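Local atomic coordinates of zinc-type alcohol dehydrogenase-like protein YAHK (Escherichia coli, PDB entry 1UUF), a protein that catalyses the NADPH-dependent reduction of a wide range of aldehydes to the corresponding primary alcohols, using zinc as cofactor. Residues P80-V85 with L176-I181; G107-S112 with S312-I317; A171-L176 with E322-C327. All coordinates share one frame; numbering follows the deposited sequence.

Interaction 1 (P80-V85 with L176-I181); sequences PGHEIV and LLCAGI. With ZN (zinc ion), chain C.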
ATOM      1  N   PRO A  80      27.484  13.451 -11.597  1.00 14.50           N
ATOM      2  CA  PRO A  80      26.492  12.374 -11.530  1.00 13.54           C
ATOM      3  C   PRO A  80      27.021  11.031 -12.017  1.00 12.72           C
ATOM      4  O   PRO A  80      28.223  10.851 -12.226  1.00 10.82           O
ATOM      5  CB  PRO A  80      25.359  12.883 -12.424  1.00 14.70           C
ATOM      6  CG  PRO A  80      25.599  14.378 -12.521  1.00 15.38           C
ATOM      7  CD  PRO A  80      27.083  14.458 -12.594  1.00 14.13           C
ATOM      8  N   GLY A  81      26.095  10.097 -12.201  1.00 11.34           N
ATOM      9  CA  GLY A  81      26.445   8.773 -12.676  1.00 11.08           C
ATOM     10  C   GLY A  81      26.485   7.717 -11.594  1.00  9.60           C
ATOM     11  O   GLY A  81      27.316   7.780 -10.693  1.00 10.74           O
ATOM     12  N   HIS A  82      25.581   6.747 -11.665  1.00  9.52           N
ATOM     13  CA  HIS A  82      25.591   5.671 -10.687  1.00 10.99           C
ATOM     14  C   HIS A  82      25.112   4.324 -11.224  1.00 10.65           C
ATOM     15  O   HIS A  82      24.461   3.553 -10.528  1.00 10.61           O
ATOM     16  CB  HIS A  82      24.841   6.069  -9.403  1.00 10.37           C
ATOM     17  CG  HIS A  82      23.416   6.479  -9.604  1.00 13.16           C
ATOM     18  ND1 HIS A  82      22.747   7.266  -8.688  1.00 13.18           N
ATOM     19  CD2 HIS A  82      22.519   6.184 -10.574  1.00 13.07           C
ATOM     20  CE1 HIS A  82      21.499   7.438  -9.089  1.00 14.34           C
ATOM     21  NE2 HIS A  82      21.337   6.793 -10.229  1.00 14.36           N
ATOM     22  N   GLU A  83      25.449   4.070 -12.485  1.00 11.00           N
ATOM     23  CA  GLU A  83      25.156   2.816 -13.174  1.00 10.66           C
ATOM     24  C   GLU A  83      26.532   2.530 -13.766  1.00  9.94           C
ATOM     25  O   GLU A  83      26.745   2.582 -14.977  1.00  9.99           O
ATOM     26  CB  GLU A  83      24.101   3.015 -14.268  1.00 11.72           C
ATOM     27  CG  GLU A  83      22.738   3.442 -13.723  1.00 12.69           C
ATOM     28  CD  GLU A  83      21.621   3.330 -14.748  1.00 15.53           C
ATOM     29  OE1 GLU A  83      21.884   3.560 -15.947  1.00 14.61           O
ATOM     30  OE2 GLU A  83      20.475   3.026 -14.350  1.00 14.45           O
ATOM     31  N   ILE A  84      27.460   2.242 -12.860  1.00 10.56           N
ATOM     32  CA  ILE A  84      28.873   2.022 -13.159  1.00 10.37           C
ATOM     33  C   ILE A  84      29.378   0.589 -13.306  1.00  9.70           C
ATOM     34  O   ILE A  84      29.089  -0.269 -12.476  1.00 10.24           O
ATOM     35  CB  ILE A  84      29.728   2.687 -12.047  1.00  9.69           C
ATOM     36  CG1 ILE A  84      29.379   4.173 -11.945  1.00  9.51           C
ATOM     37  CG2 ILE A  84      31.218   2.507 -12.327  1.00  9.52           C
ATOM     38  CD1 ILE A  84      29.836   4.819 -10.642  1.00 12.89           C
ATOM     39  N   VAL A  85      30.156   0.350 -14.360  1.00 10.73           N
ATOM     40  CA  VAL A  85      30.781  -0.952 -14.574  1.00  9.89           C
ATOM     41  C   VAL A  85      32.218  -0.697 -15.004  1.00 10.71           C
ATOM     42  O   VAL A  85      32.504   0.278 -15.699  1.00 10.57           O
ATOM     43  CB  VAL A  85      30.063  -1.803 -15.648  1.00 10.06           C
ATOM     44  CG1 VAL A  85      28.657  -2.126 -15.186  1.00 11.14           C
ATOM     45  CG2 VAL A  85      30.056  -1.081 -16.986  1.00 11.84           C
ATOM     46  N   LEU A 176      21.871  -1.976 -15.435  1.00 11.85           N
ATOM     47  CA  LEU A 176      21.321  -2.899 -14.455  1.00  9.91           C
ATOM     48  C   LEU A 176      21.596  -2.403 -13.037  1.00 10.96           C
ATOM     49  O   LEU A 176      20.817  -2.659 -12.124  1.00 10.89           O
ATOM     50  CB  LEU A 176      21.930  -4.293 -14.634  1.00 12.08           C
ATOM     51  CG  LEU A 176      21.639  -5.017 -15.955  1.00 10.91           C
ATOM     52  CD1 LEU A 176      22.250  -6.414 -15.916  1.00 10.17           C
ATOM     53  CD2 LEU A 176      20.143  -5.110 -16.170  1.00 12.18           C
ATOM     54  N   LEU A 177      22.697  -1.676 -12.864  1.00  9.29           N
ATOM     55  CA  LEU A 177      23.086  -1.173 -11.548  1.00 10.36           C
ATOM     56  C   LEU A 177      22.106  -0.211 -10.873  1.00 11.72           C
ATOM     57  O   LEU A 177      22.214   0.049  -9.672  1.00 10.50           O
ATOM     58  CB  LEU A 177      24.487  -0.564 -11.622  1.00  9.35           C
ATOM     59  CG  LEU A 177      25.636  -1.590 -11.612  1.00 10.50           C
ATOM     60  CD1 LEU A 177      25.616  -2.373 -10.299  1.00 13.43           C
ATOM     61  CD2 LEU A 177      25.516  -2.544 -12.792  1.00  9.80           C
ATOM     62  N   CYS A 178      21.169   0.341 -11.638  1.00  9.64           N
ATOM     63  CA  CYS A 178      20.143   1.199 -11.048  1.00 11.82           C
ATOM     64  C   CYS A 178      18.793   0.877 -11.669  1.00 11.75           C
ATOM     65  O   CYS A 178      17.902   0.376 -10.988  1.00 11.74           O
ATOM     66  CB  CYS A 178      20.428   2.690 -11.224  1.00 11.71           C
ATOM     67  SG  CYS A 178      19.106   3.671 -10.407  1.00 14.32           S
ATOM     68  N   ALA A 179      18.641   1.154 -12.962  1.00 12.01           N
ATOM     69  CA  ALA A 179      17.380   0.873 -13.634  1.00 11.39           C
ATOM     70  C   ALA A 179      16.997  -0.586 -13.419  1.00 12.04           C
ATOM     71  O   ALA A 179      15.838  -0.904 -13.154  1.00 12.87           O
ATOM     72  CB  ALA A 179      17.497   1.169 -15.123  1.00 12.89           C
ATOM     73  N   GLY A 180      17.981  -1.473 -13.523  1.00 10.99           N
ATOM     74  CA  GLY A 180      17.701  -2.885 -13.340  1.00 10.47           C
ATOM     75  C   GLY A 180      17.232  -3.241 -11.939  1.00 10.24           C
ATOM     76  O   GLY A 180      16.132  -3.765 -11.756  1.00 11.51           O
ATOM     77  N   ILE A 181      18.051  -2.951 -10.936  1.00  8.72           N
ATOM     78  CA  ILE A 181      17.671  -3.301  -9.573  1.00  9.69           C
ATOM     79  C   ILE A 181      16.407  -2.578  -9.105  1.00  9.33           C
ATOM     80  O   ILE A 181      15.622  -3.132  -8.338  1.00  9.67           O
ATOM     81  CB  ILE A 181      18.841  -3.050  -8.585  1.00  9.33           C
ATOM     82  CG1 ILE A 181      18.451  -3.509  -7.179  1.00  9.27           C
ATOM     83  CG2 ILE A 181      19.226  -1.585  -8.591  1.00 10.36           C
ATOM     84  CD1 ILE A 181      18.120  -4.992  -7.071  1.00 10.35           C
TER
HETATM   85 ZN    ZN C 402      19.420   5.999 -10.889  1.00 18.13          ZN
HETATM   86  O   HOH W   1      17.970   6.727  -9.272  1.00 12.96           O

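Interaction 2 (G107-S112 with S312-I317); sequences GCIVDS and SMIGGI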
ATOM      1  N   GLY A 107      26.486   0.681  -7.943  1.00  9.29           N
ATOM      2  CA  GLY A 107      25.180   1.279  -8.160  1.00 10.27           C
ATOM      3  C   GLY A 107      25.034   2.635  -7.491  1.00 10.25           C
ATOM      4  O   GLY A 107      25.950   3.462  -7.530  1.00  9.00           O
ATOM      5  N   CYS A 108      23.883   2.855  -6.860  1.00  9.86           N
ATOM      6  CA  CYS A 108      23.588   4.126  -6.197  1.00 11.43           C
ATOM      7  C   CYS A 108      24.165   4.273  -4.797  1.00 11.49           C
ATOM      8  O   CYS A 108      24.161   5.373  -4.243  1.00 12.19           O
ATOM      9  CB  CYS A 108      22.075   4.325  -6.102  1.00 10.71           C
ATOM     10  SG  CYS A 108      21.227   4.363  -7.678  1.00 13.96           S
ATOM     11  N   ILE A 109      24.658   3.172  -4.236  1.00 11.34           N
ATOM     12  CA  ILE A 109      25.204   3.156  -2.877  1.00 11.39           C
ATOM     13  C   ILE A 109      26.702   2.898  -2.815  1.00 11.45           C
ATOM     14  O   ILE A 109      27.192   1.951  -3.435  1.00 10.79           O
ATOM     15  CB  ILE A 109      24.557   2.033  -2.039  1.00 11.50           C
ATOM     16  CG1 ILE A 109      23.035   2.077  -2.178  1.00 14.12           C
ATOM     17  CG2 ILE A 109      24.986   2.158  -0.580  1.00 12.92           C
ATOM     18  CD1 ILE A 109      22.346   0.868  -1.583  1.00 15.20           C
ATOM     19  N   VAL A 110      27.431   3.729  -2.068  1.00 10.73           N
ATOM     20  CA  VAL A 110      28.867   3.509  -1.900  1.00 11.06           C
ATOM     21  C   VAL A 110      29.218   3.257  -0.432  1.00 12.00           C
ATOM     22  O   VAL A 110      30.340   2.865  -0.119  1.00 13.47           O
ATOM     23  CB  VAL A 110      29.732   4.676  -2.452  1.00 12.02           C
ATOM     24  CG1 VAL A 110      29.681   4.675  -3.983  1.00 10.64           C
ATOM     25  CG2 VAL A 110      29.251   6.005  -1.896  1.00 12.49           C
ATOM     26  N   ASP A 111      28.255   3.472   0.465  1.00 11.93           N
ATOM     27  CA  ASP A 111      28.471   3.215   1.889  1.00 13.60           C
ATOM     28  C   ASP A 111      27.165   3.319   2.677  1.00 13.42           C
ATOM     29  O   ASP A 111      26.170   3.851   2.186  1.00 13.22           O
ATOM     30  CB  ASP A 111      29.502   4.197   2.470  1.00 14.40           C
ATOM     31  CG  ASP A 111      30.335   3.584   3.596  1.00 17.64           C
ATOM     32  OD1 ASP A 111      30.020   2.457   4.036  1.00 15.24           O
ATOM     33  OD2 ASP A 111      31.307   4.233   4.045  1.00 17.89           O
ATOM     34  N   SER A 112      27.161   2.769   3.886  1.00 12.63           N
ATOM     35  CA  SER A 112      25.997   2.836   4.765  1.00 12.49           C
ATOM     36  C   SER A 112      26.500   2.654   6.197  1.00 13.09           C
ATOM     37  O   SER A 112      27.680   2.359   6.404  1.00 13.08           O
ATOM     38  CB  SER A 112      24.955   1.769   4.400  1.00 13.90           C
ATOM     39  OG  SER A 112      25.430   0.455   4.619  1.00 13.72           O
ATOM     40  N   SER A 312       9.062   1.957  -3.820  1.00  8.05           N
ATOM     41  CA  SER A 312      10.276   1.170  -3.672  1.00  9.91           C
ATOM     42  C   SER A 312      11.405   1.900  -4.379  1.00  9.03           C
ATOM     43  O   SER A 312      11.170   2.579  -5.373  1.00 10.56           O
ATOM     44  CB  SER A 312      10.088  -0.218  -4.297  1.00 12.09           C
ATOM     45  OG  SER A 312      11.272  -0.999  -4.198  1.00 12.02           O
ATOM     46  N   MET A 313      12.619   1.808  -3.848  1.00 11.52           N
ATOM     47  CA  MET A 313      13.747   2.438  -4.524  1.00 12.50           C
ATOM     48  C   MET A 313      14.945   1.498  -4.543  1.00 12.13           C
ATOM     49  O   MET A 313      15.265   0.844  -3.542  1.00 11.12           O
ATOM     50  CB  MET A 313      14.109   3.791  -3.900  1.00 16.99           C
ATOM     51  CG  MET A 313      14.513   3.784  -2.453  1.00 17.94           C
ATOM     52  SD  MET A 313      15.182   5.417  -2.010  1.00 21.06           S
ATOM     53  CE  MET A 313      16.897   4.989  -1.688  1.00 24.72           C
ATOM     54  N   ILE A 314      15.583   1.429  -5.710  1.00 10.68           N
ATOM     55  CA  ILE A 314      16.726   0.560  -5.958  1.00 10.75           C
ATOM     56  C   ILE A 314      16.634  -0.766  -5.213  1.00 10.31           C
ATOM     57  O   ILE A 314      15.584  -1.403  -5.217  1.00 10.52           O
ATOM     58  CB  ILE A 314      18.061   1.275  -5.641  1.00 10.18           C
ATOM     59  CG1 ILE A 314      18.089   1.788  -4.200  1.00 11.53           C
ATOM     60  CG2 ILE A 314      18.248   2.421  -6.611  1.00 11.65           C
ATOM     61  CD1 ILE A 314      19.415   2.432  -3.816  1.00 12.38           C
ATOM     62  N   GLY A 315      17.735  -1.189  -4.604  1.00 10.85           N
ATOM     63  CA  GLY A 315      17.740  -2.436  -3.863  1.00  9.88           C
ATOM     64  C   GLY A 315      18.986  -2.499  -3.007  1.00 11.52           C
ATOM     65  O   GLY A 315      19.903  -1.708  -3.201  1.00 10.98           O
ATOM     66  N   GLY A 316      19.013  -3.420  -2.048  1.00 10.80           N
ATOM     67  CA  GLY A 316      20.180  -3.564  -1.195  1.00 12.63           C
ATOM     68  C   GLY A 316      21.296  -4.208  -1.993  1.00 12.96           C
ATOM     69  O   GLY A 316      21.076  -4.644  -3.124  1.00 12.36           O
ATOM     70  N   ILE A 317      22.492  -4.295  -1.420  1.00 11.94           N
ATOM     71  CA  ILE A 317      23.598  -4.882  -2.164  1.00 12.21           C
ATOM     72  C   ILE A 317      23.410  -6.372  -2.462  1.00 12.79           C
ATOM     73  O   ILE A 317      23.587  -6.803  -3.604  1.00 11.86           O
ATOM     74  CB  ILE A 317      24.947  -4.660  -1.446  1.00 11.40           C
ATOM     75  CG1 ILE A 317      25.172  -3.159  -1.214  1.00 12.06           C
ATOM     76  CG2 ILE A 317      26.089  -5.196  -2.310  1.00 13.34           C
ATOM     77  CD1 ILE A 317      25.259  -2.331  -2.491  1.00 14.80           C
TER

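Interaction 3 (A171-L176 with E322-C327); sequences AAVAPL and EMLDFC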
ATOM      1  N   ALA A 171      29.009  -2.790 -21.367  1.00 11.83           N
ATOM      2  CA  ALA A 171      28.252  -1.554 -21.531  1.00 12.54           C
ATOM      3  C   ALA A 171      26.756  -1.753 -21.325  1.00 12.26           C
ATOM      4  O   ALA A 171      26.090  -0.922 -20.698  1.00 10.78           O
ATOM      5  CB  ALA A 171      28.502  -0.966 -22.908  1.00 13.00           C
ATOM      6  N   ALA A 172      26.230  -2.852 -21.859  1.00  9.74           N
ATOM      7  CA  ALA A 172      24.804  -3.147 -21.747  1.00 11.17           C
ATOM      8  C   ALA A 172      24.414  -3.583 -20.339  1.00 12.14           C
ATOM      9  O   ALA A 172      23.233  -3.576 -19.985  1.00 11.94           O
ATOM     10  CB  ALA A 172      24.414  -4.219 -22.760  1.00 11.85           C
ATOM     11  N   VAL A 173      25.405  -3.967 -19.538  1.00 10.65           N
ATOM     12  CA  VAL A 173      25.159  -4.380 -18.159  1.00 10.90           C
ATOM     13  C   VAL A 173      25.039  -3.157 -17.241  1.00 11.90           C
ATOM     14  O   VAL A 173      24.339  -3.187 -16.228  1.00 10.87           O
ATOM     15  CB  VAL A 173      26.317  -5.276 -17.647  1.00 12.04           C
ATOM     16  CG1 VAL A 173      26.193  -5.502 -16.147  1.00 11.71           C
ATOM     17  CG2 VAL A 173      26.302  -6.605 -18.387  1.00  9.89           C
ATOM     18  N   ALA A 174      25.713  -2.075 -17.619  1.00 11.05           N
ATOM     19  CA  ALA A 174      25.727  -0.855 -16.822  1.00 10.20           C
ATOM     20  C   ALA A 174      24.381  -0.410 -16.236  1.00  9.54           C
ATOM     21  O   ALA A 174      24.267  -0.225 -15.027  1.00  9.17           O
ATOM     22  CB  ALA A 174      26.358   0.282 -17.631  1.00  9.84           C
ATOM     23  N   PRO A 175      23.342  -0.247 -17.076  1.00 11.43           N
ATOM     24  CA  PRO A 175      22.033   0.184 -16.567  1.00 10.31           C
ATOM     25  C   PRO A 175      21.403  -0.737 -15.517  1.00 11.62           C
ATOM     26  O   PRO A 175      20.498  -0.332 -14.787  1.00 11.43           O
ATOM     27  CB  PRO A 175      21.183   0.281 -17.836  1.00 12.37           C
ATOM     28  CG  PRO A 175      22.198   0.584 -18.907  1.00 10.67           C
ATOM     29  CD  PRO A 175      23.310  -0.372 -18.544  1.00 10.37           C
ATOM     30  N   LEU A 176      21.871  -1.976 -15.435  1.00 11.85           N
ATOM     31  CA  LEU A 176      21.321  -2.899 -14.455  1.00  9.91           C
ATOM     32  C   LEU A 176      21.596  -2.403 -13.037  1.00 10.96           C
ATOM     33  O   LEU A 176      20.817  -2.659 -12.124  1.00 10.89           O
ATOM     34  CB  LEU A 176      21.930  -4.293 -14.634  1.00 12.08           C
ATOM     35  CG  LEU A 176      21.639  -5.017 -15.955  1.00 10.91           C
ATOM     36  CD1 LEU A 176      22.250  -6.414 -15.916  1.00 10.17           C
ATOM     37  CD2 LEU A 176      20.143  -5.110 -16.170  1.00 12.18           C
ATOM     38  N   GLU A 322      22.397 -10.605  -6.578  1.00 11.04           N
ATOM     39  CA  GLU A 322      21.529 -11.693  -7.015  1.00 11.90           C
ATOM     40  C   GLU A 322      21.007 -11.376  -8.410  1.00 12.56           C
ATOM     41  O   GLU A 322      20.964 -12.240  -9.289  1.00 11.67           O
ATOM     42  CB  GLU A 322      20.346 -11.844  -6.056  1.00 14.23           C
ATOM     43  CG  GLU A 322      19.395 -12.979  -6.412  1.00 19.30           C
ATOM     44  CD  GLU A 322      18.125 -12.952  -5.582  1.00 23.10           C
ATOM     45  OE1 GLU A 322      17.153 -12.281  -5.989  1.00 24.12           O
ATOM     46  OE2 GLU A 322      18.106 -13.597  -4.512  1.00 25.46           O
ATOM     47  N   MET A 323      20.607 -10.124  -8.605  1.00 11.54           N
ATOM     48  CA  MET A 323      20.085  -9.684  -9.889  1.00 11.22           C
ATOM     49  C   MET A 323      21.127  -9.839 -10.986  1.00 10.49           C
ATOM     50  O   MET A 323      20.832 -10.337 -12.068  1.00  8.95           O
ATOM     51  CB  MET A 323      19.654  -8.221  -9.813  1.00 11.50           C
ATOM     52  CG  MET A 323      19.176  -7.676 -11.142  1.00 14.91           C
ATOM     53  SD  MET A 323      19.199  -5.888 -11.174  1.00 18.51           S
ATOM     54  CE  MET A 323      20.975  -5.571 -10.934  1.00 15.48           C
ATOM     55  N   LEU A 324      22.350  -9.401 -10.708  1.00 10.31           N
ATOM     56  CA  LEU A 324      23.417  -9.506 -11.693  1.00 10.61           C
ATOM     57  C   LEU A 324      23.690 -10.960 -12.071  1.00 11.88           C
ATOM     58  O   LEU A 324      23.901 -11.270 -13.246  1.00 12.04           O
ATOM     59  CB  LEU A 324      24.688  -8.841 -11.158  1.00 10.94           C
ATOM     60  CG  LEU A 324      24.598  -7.312 -11.136  1.00 10.34           C
ATOM     61  CD1 LEU A 324      25.782  -6.722 -10.392  1.00 11.32           C
ATOM     62  CD2 LEU A 324      24.546  -6.784 -12.565  1.00 11.84           C
ATOM     63  N   ASP A 325      23.682 -11.850 -11.081  1.00 12.92           N
ATOM     64  CA  ASP A 325      23.924 -13.269 -11.337  1.00 14.15           C
ATOM     65  C   ASP A 325      22.794 -13.834 -12.198  1.00 13.76           C
ATOM     66  O   ASP A 325      23.034 -14.559 -13.167  1.00 13.46           O
ATOM     67  CB  ASP A 325      24.004 -14.049 -10.022  1.00 15.08           C
ATOM     68  CG  ASP A 325      25.180 -13.628  -9.156  1.00 19.41           C
ATOM     69  OD1 ASP A 325      26.115 -12.980  -9.677  1.00 19.22           O
ATOM     70  OD2 ASP A 325      25.173 -13.964  -7.950  1.00 20.08           O
ATOM     71  N   PHE A 326      21.566 -13.495 -11.824  1.00 12.90           N
ATOM     72  CA  PHE A 326      20.364 -13.923 -12.538  1.00 12.66           C
ATOM     73  C   PHE A 326      20.427 -13.444 -13.991  1.00 13.18           C
ATOM     74  O   PHE A 326      20.179 -14.209 -14.922  1.00 13.90           O
ATOM     75  CB  PHE A 326      19.129 -13.331 -11.841  1.00 12.44           C
ATOM     76  CG  PHE A 326      17.825 -13.624 -12.532  1.00 13.89           C
ATOM     77  CD1 PHE A 326      17.174 -14.840 -12.342  1.00 15.92           C
ATOM     78  CD2 PHE A 326      17.231 -12.668 -13.347  1.00 14.80           C
ATOM     79  CE1 PHE A 326      15.944 -15.094 -12.956  1.00 17.48           C
ATOM     80  CE2 PHE A 326      16.005 -12.911 -13.965  1.00 15.81           C
ATOM     81  CZ  PHE A 326      15.361 -14.126 -13.768  1.00 16.45           C
ATOM     82  N   CYS A 327      20.763 -12.172 -14.184  1.00 11.76           N
ATOM     83  CA  CYS A 327      20.851 -11.621 -15.526  1.00 11.90           C
ATOM     84  C   CYS A 327      21.978 -12.263 -16.329  1.00 10.82           C
ATOM     85  O   CYS A 327      21.848 -12.465 -17.535  1.00 12.52           O
ATOM     86  CB  CYS A 327      21.049 -10.103 -15.467  1.00  9.54           C
ATOM     87  SG  CYS A 327      19.565  -9.213 -14.914  1.00 13.95           S
TER

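Interaction 1 (P80-V85 with L176-I181)
His82 and Cys178 meet at a zinc ion, which His82 NE2 binds at 2.2 Å and Cys178 SG at 2.4 Å. A water and Cys60 complete the four ligands. The sulfur sits oblique to the imidazole, and the ring of Tyr134 stacks with that of His82. Cys178 SG lies anti to the backbone N (chi1 -178°), which carries the sulfur off the first turn of helix 176-189 to the metal.

Glu83 reaches across beside this site. Its CB stands 4.5 Å from Leu177 CB, near the closest approach of the two backbones. CG then packs on Cys178 CB at 3.5 Å, and the extended chain brings CD past the same methylene. At the tip, OE2 accepts a hydrogen bond of 3.0 Å from Ala179 N, nearly along its C-O axis (N-H...O 157°), while OE1 forms a salt bridge with Arg359. Both oxygens of the buried carboxylate are thus engaged, and its charge is probably balanced by the arginine. Because it grips the residue after Cys178, Glu83 probably helps position that ligand from the second shell. Farther along, Val85 CG1 touches Leu177 CD2 at 4.0 Å. A histidine and two cysteines around zinc form the catalytic metal site of the zinc-containing alcohol dehydrogenase family.

Interaction 2 (G107-S112 with S312-I317)
Ile314 projects toward 107-112 and presents its two branches to two neighbouring residues, Cys108 and Ile109. Its CG2 methyl meets Cys108 SG at 3.7 Å, while CD1, at the end of the longer branch, lies 4.0 Å from both Cys108 CB and Ile109 CG1. This split follows from chi1 of 56°, which places CG1 between the backbone N and the carbonyl carbon and turns CG2 beside the N. Ile109 answers with a chain that crosses that of Ile314 at a slant, so the Ile314 CD1 tip rests against both CG1 and CD1 of Ile109. The Ile109 CD1 methyl also touches the carbonyl of Gly315, 3.9 Å from its O, and faces Ile317 CD1 tip to tip at 4.4 Å, a looser approach.

The contact bridges the two domains of a zinc-containing alcohol dehydrogenase: 107-112 belongs to the GroES-like domain, and 312-317 is the loop that leaves strand 308-311, an edge strand, within this chain, of the Rossmann-type sheet, and enters helix 317-330 with Gly316 as its N-cap. Cys108 also touches His82 and Cys178, ligands of the catalytic zinc, and Ile314 too touches Cys178.

Beyond Ile109, Val110 and Asp111 both face Thr131 in a classic beta bulge. The 312-317 loop is held by hydrogen bonds at both ends of its contact region, from Asn125 ND2 to Met313 O and from Ile317 N to Glu124 OE1. Met313 also packs against Ile303 of the second subunit.

Interaction 3 (A171-L176 with E322-C327)
Leu176 carries most of the apolar contact with segment 322-327 of helix 317-330, spreading its side chain over Met323, Leu324 and Cys327. Its CD1 methyl lies 3.9 Å from Cys327 CB, with the sulfur SG scarcely farther away, and 4.1 Å from Leu324 CD2. Closer to the backbone, Leu176 CB meets the Met323 CE methyl at 4.0 Å. The Leu324 CD2 methyl is shared: besides Leu176 it touches Val173 CG1 at 4.1 Å, the valine and leucine side chains approaching at a slant. With CG1 anti to the backbone N (chi1 170°), Val173, three residues before Leu176, directs that methyl to Leu324.

These residues join the short helix 170-173 and the start of helix 176-189 to the middle of helix 317-330. Met323, Leu324 and Cys327 form one face of that helix, as positions one, three and four residues apart do, and their side chains point or reach toward the junction of helices 170-173 and 176-189. Helix 205-216 of the Rossmann-type nucleotide-binding domain adds to the same apolar layer through Met209 on Leu176 and Leu213 on Cys327.

The second kind of contact sets a thioether against the backbone. Met323 is bent at chi3 (62°), which turns its methyl back, so that CE lies only 3.1 Å from Leu176 O and SD 3.7 Å from the same oxygen. Backbone bonds hold each side in shape: Leu176 N donates to Val173 O at 2.9 Å, while Cys327 N donates to Met323 O within its own helix.

In the fold
All three contacts are buried, and each pairs segments far apart in sequence. Interaction 1, nearest the centre of the chain, is the polar one, with metal bonds and a gripped carboxylate; interactions 2 and 3, farther out, rest chiefly on apolar side chains. Interactions 1 and 2 touch around the zinc site and, beyond it, where Ile181 CG1 lies 3.5 Å from Gly315 N. Interactions 1 and 3 share Leu176 at the start of helix 176-189, which serves both, and Met323 SD packs against Gly180 and Ile181. Interactions 2 and 3 do not touch, yet both use helix 317-330, one at its N-terminal entry and the other along its middle.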